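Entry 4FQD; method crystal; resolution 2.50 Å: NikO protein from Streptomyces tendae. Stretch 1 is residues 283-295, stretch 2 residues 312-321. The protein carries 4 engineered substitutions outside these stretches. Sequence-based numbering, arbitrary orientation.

Stretch 1 (283-295) LRITGPGIDRAVH
Stretch 2 (312-321) DVGADEVTAH

The strongest polar contact between side chains is the salt bridge joining Arg284 to Glu317, in which Arg284 NH1 lies 2.7 Å from Glu317 OE2. The carboxylate oxygen sits at the edge of the guanidinium, near its plane, but the N-H...O angle of 125° makes the hydrogen bond within this ion pair weak. Arg284 reaches its partner with chi1 at -142°, between wells, followed by t and p for chi2 and chi3; Glu317 adopts p and t for chi1 and chi2, with chi3 at -106°.

This pair decorates a two-stranded antiparallel ladder formed by residues 283-286 and 317-320, whose directions differ by 156° and whose axes approach to 4.5 Å. The register pairs Leu283 with Ala320, Arg284 with Thr319, Ile285 with Val318 and Thr286 with Glu317, at CA-CA distances of 5.2, 4.6, 5.1 and 4.1 Å. The first and third are hydrogen-bonded pairs: Leu283 N donates to Ala320 O (2.9 Å) and Ala320 N to Leu283 O (3.0 Å), while Ile285 N donates to Val318 O (2.7 Å) and Val318 N to Ile285 O (2.8 Å). At the intervening positions CA-H groups face carbonyls, with Thr319 CA 3.5 Å from Leu283 O and Glu317 CA 3.2 Å from Ile285 O.

Beyond the ladder, Gly287 N donates to Asp316 O (2.8 Å). The chain then makes a type II turn from Gly287 to Ile290, in which Gly289 has phi/psi of 73/38°, a positive phi that favours glycine. Asp316, with chi1 m, directs its carboxylate to this turn and accepts a hydrogen bond from Gly289 N at OD1 (3.0 Å). The helix that follows is tied to the loop of the second stretch by Asp291 N, which donates to Ala315 O (3.2 Å). Within that second stretch, Asp312 and Thr319 exchange two backbone hydrogen bonds, N to O, each 2.8 Å, and Gly314 N donates to Glu317 O (2.8 Å), so the strand at 317-320 is bonded to both 283-286 and 312-313.

Side chains alternate across the ladder. Arg284, Thr286, Glu317 and Thr319 share one face, where Thr286 (p) places CG2 4.0 Å from Glu317 CB. Leu283 (chi1 t, chi2 p), Ile285 (m, t), Val318 (m) and Ala320 occupy the other and are buried. There Ile285 CB meets Val318 CG2 at 3.7 Å, and Ile285 CD1 lies 4.3 Å from Ala320 CB.

The helix packs against this apolar face, its axis 8.6 Å from that of strand 317-320 at 57°. Ile290 (t, t) and Val294 (t), one turn apart, both point toward the second stretch and converge on Val318 CG1, with Ile290 CG2 at 3.9 Å and Val294 CG2 at 3.6 Å. Val294 CG1 extends the contact to Val313 CG2 (4.0 Å), Val313 being in the t rotamer. In total, the two stretches bury 723 Å², summed over both sides.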

# COMPACT_ATOMS: atom_id res chain seq x y z
N LEU A 283 2.64 -29.66 4.75
CA LEU A 283 4.09 -29.65 4.90
C LEU A 283 4.51 -29.16 6.28
O LEU A 283 4.26 -28.02 6.66
CB LEU A 283 4.72 -28.76 3.82
CG LEU A 283 6.25 -28.79 3.75
CD1 LEU A 283 6.73 -30.16 3.30
CD2 LEU A 283 6.76 -27.70 2.82
N ARG A 284 5.17 -30.04 7.03
CA ARG A 284 5.63 -29.70 8.37
C ARG A 284 6.97 -28.98 8.30
O ARG A 284 7.93 -29.48 7.70
CB ARG A 284 5.75 -30.97 9.22
CG ARG A 284 5.33 -30.78 10.67
CD ARG A 284 5.25 -32.11 11.39
NE ARG A 284 6.54 -32.80 11.40
CZ ARG A 284 7.44 -32.68 12.37
NH1 ARG A 284 7.19 -31.90 13.41
NH2 ARG A 284 8.59 -33.34 12.30
N ILE A 285 7.04 -27.80 8.91
CA ILE A 285 8.24 -26.98 8.89
C ILE A 285 8.72 -26.73 10.32
O ILE A 285 8.06 -26.03 11.09
CB ILE A 285 7.98 -25.63 8.20
CG1 ILE A 285 7.25 -25.85 6.87
CG2 ILE A 285 9.28 -24.88 7.99
CD1 ILE A 285 6.61 -24.60 6.31
N THR A 286 9.88 -27.29 10.66
CA THR A 286 10.36 -27.23 12.04
C THR A 286 11.48 -26.20 12.24
O THR A 286 12.13 -25.77 11.29
CB THR A 286 10.86 -28.60 12.52
OG1 THR A 286 12.01 -28.99 11.77
CG2 THR A 286 9.77 -29.65 12.37
N GLY A 287 11.70 -25.84 13.50
CA GLY A 287 12.74 -24.89 13.86
C GLY A 287 12.59 -24.50 15.32
O GLY A 287 11.49 -24.22 15.77
N PRO A 288 13.71 -24.47 16.06
CA PRO A 288 13.68 -24.14 17.49
C PRO A 288 13.18 -22.72 17.73
O PRO A 288 13.85 -21.75 17.36
CB PRO A 288 15.14 -24.28 17.92
CG PRO A 288 15.93 -24.13 16.66
CD PRO A 288 15.08 -24.72 15.58
N GLY A 289 12.01 -22.59 18.34
CA GLY A 289 11.43 -21.29 18.61
C GLY A 289 10.91 -20.63 17.36
O GLY A 289 11.02 -19.42 17.19
N ILE A 290 10.32 -21.43 16.47
CA ILE A 290 9.79 -20.93 15.21
C ILE A 290 8.56 -20.05 15.44
O ILE A 290 8.17 -19.28 14.57
CB ILE A 290 9.45 -22.07 14.23
CG1 ILE A 290 9.45 -21.57 12.79
CG2 ILE A 290 8.11 -22.71 14.59
CD1 ILE A 290 9.20 -22.66 11.76
N ASP A 291 7.95 -20.18 16.62
CA ASP A 291 6.82 -19.35 16.99
C ASP A 291 7.22 -17.88 17.07
O ASP A 291 6.44 -16.99 16.75
CB ASP A 291 6.20 -19.82 18.31
CG ASP A 291 7.25 -20.05 19.39
OD1 ASP A 291 8.42 -19.66 19.19
OD2 ASP A 291 6.89 -20.62 20.44
N ARG A 292 8.46 -17.64 17.50
CA ARG A 292 9.01 -16.29 17.53
C ARG A 292 9.18 -15.76 16.12
O ARG A 292 8.94 -14.58 15.85
CB ARG A 292 10.36 -16.27 18.26
CG ARG A 292 10.25 -16.34 19.77
CD ARG A 292 11.62 -16.39 20.42
NE ARG A 292 12.48 -15.29 20.00
CZ ARG A 292 13.68 -15.46 19.45
NH1 ARG A 292 14.17 -16.68 19.27
NH2 ARG A 292 14.40 -14.40 19.10
N ALA A 293 9.59 -16.64 15.21
CA ALA A 293 9.74 -16.29 13.80
C ALA A 293 8.39 -15.93 13.20
O ALA A 293 8.27 -14.96 12.46
CB ALA A 293 10.38 -17.43 13.03
N VAL A 294 7.37 -16.71 13.55
CA VAL A 294 6.01 -16.48 13.07
C VAL A 294 5.48 -15.13 13.55
O VAL A 294 4.93 -14.36 12.77
CB VAL A 294 5.05 -17.60 13.52
CG1 VAL A 294 3.60 -17.17 13.35
CG2 VAL A 294 5.34 -18.87 12.75
N HIS A 295 5.65 -14.86 14.84
CA HIS A 295 5.19 -13.60 15.43
C HIS A 295 5.89 -12.40 14.80
O HIS A 295 5.30 -11.34 14.64
CB HIS A 295 5.40 -13.60 16.94
CG HIS A 295 5.03 -12.30 17.59
ND1 HIS A 295 5.97 -11.35 17.94
CD2 HIS A 295 3.83 -11.78 17.94
CE1 HIS A 295 5.36 -10.31 18.48
NE2 HIS A 295 4.06 -10.55 18.49
N ASP A 312 -0.91 -23.94 10.32
CA ASP A 312 -1.01 -24.31 11.73
C ASP A 312 0.27 -23.92 12.45
O ASP A 312 1.35 -24.41 12.11
CB ASP A 312 -1.26 -25.81 11.87
CG ASP A 312 -2.54 -26.25 11.17
OD1 ASP A 312 -3.49 -25.45 11.11
OD2 ASP A 312 -2.58 -27.40 10.69
N VAL A 313 0.16 -23.05 13.44
CA VAL A 313 1.33 -22.55 14.15
C VAL A 313 1.53 -23.23 15.51
O VAL A 313 0.65 -23.17 16.37
CB VAL A 313 1.26 -21.03 14.35
CG1 VAL A 313 2.45 -20.55 15.18
CG2 VAL A 313 1.22 -20.32 13.00
N GLY A 314 2.69 -23.86 15.68
CA GLY A 314 3.05 -24.48 16.94
C GLY A 314 4.23 -23.77 17.57
O GLY A 314 4.51 -22.61 17.26
N ALA A 315 4.93 -24.47 18.46
CA ALA A 315 6.07 -23.88 19.16
C ALA A 315 7.35 -24.01 18.36
O ALA A 315 8.02 -23.02 18.07
CB ALA A 315 6.23 -24.53 20.52
N ASP A 316 7.70 -25.25 18.00
CA ASP A 316 8.92 -25.51 17.24
C ASP A 316 8.61 -25.98 15.83
O ASP A 316 9.49 -26.46 15.12
CB ASP A 316 9.79 -26.54 17.96
CG ASP A 316 10.22 -26.08 19.34
OD1 ASP A 316 11.05 -25.16 19.43
OD2 ASP A 316 9.72 -26.65 20.33
N GLU A 317 7.35 -25.84 15.42
CA GLU A 317 6.95 -26.26 14.08
C GLU A 317 5.74 -25.48 13.57
O GLU A 317 4.89 -25.04 14.35
CB GLU A 317 6.64 -27.76 14.06
CG GLU A 317 5.39 -28.15 14.82
CD GLU A 317 4.97 -29.59 14.56
OE1 GLU A 317 3.98 -29.79 13.83
OE2 GLU A 317 5.63 -30.51 15.08
N VAL A 318 5.67 -25.31 12.26
CA VAL A 318 4.48 -24.79 11.61
C VAL A 318 4.08 -25.72 10.48
O VAL A 318 4.92 -26.41 9.90
CB VAL A 318 4.68 -23.35 11.07
CG1 VAL A 318 5.06 -22.41 12.20
CG2 VAL A 318 5.73 -23.33 9.97
N THR A 319 2.79 -25.75 10.17
CA THR A 319 2.28 -26.65 9.14
C THR A 319 1.55 -25.89 8.04
O THR A 319 0.50 -25.30 8.28
CB THR A 319 1.36 -27.72 9.74
OG1 THR A 319 2.11 -28.56 10.62
CG2 THR A 319 0.75 -28.57 8.64
N ALA A 320 2.11 -25.91 6.84
CA ALA A 320 1.51 -25.23 5.70
C ALA A 320 0.68 -26.19 4.86
O ALA A 320 1.17 -27.22 4.40
CB ALA A 320 2.59 -24.57 4.85
N HIS A 321 -0.59 -25.84 4.66
CA HIS A 321 -1.51 -26.70 3.93
C HIS A 321 -1.58 -26.33 2.45
O HIS A 321 -1.64 -25.15 2.10
CB HIS A 321 -2.91 -26.63 4.55
CG HIS A 321 -2.98 -27.17 5.94
ND1 HIS A 321 -3.73 -28.28 6.27
CD2 HIS A 321 -2.40 -26.75 7.09
CE1 HIS A 321 -3.60 -28.52 7.57
NE2 HIS A 321 -2.80 -27.60 8.08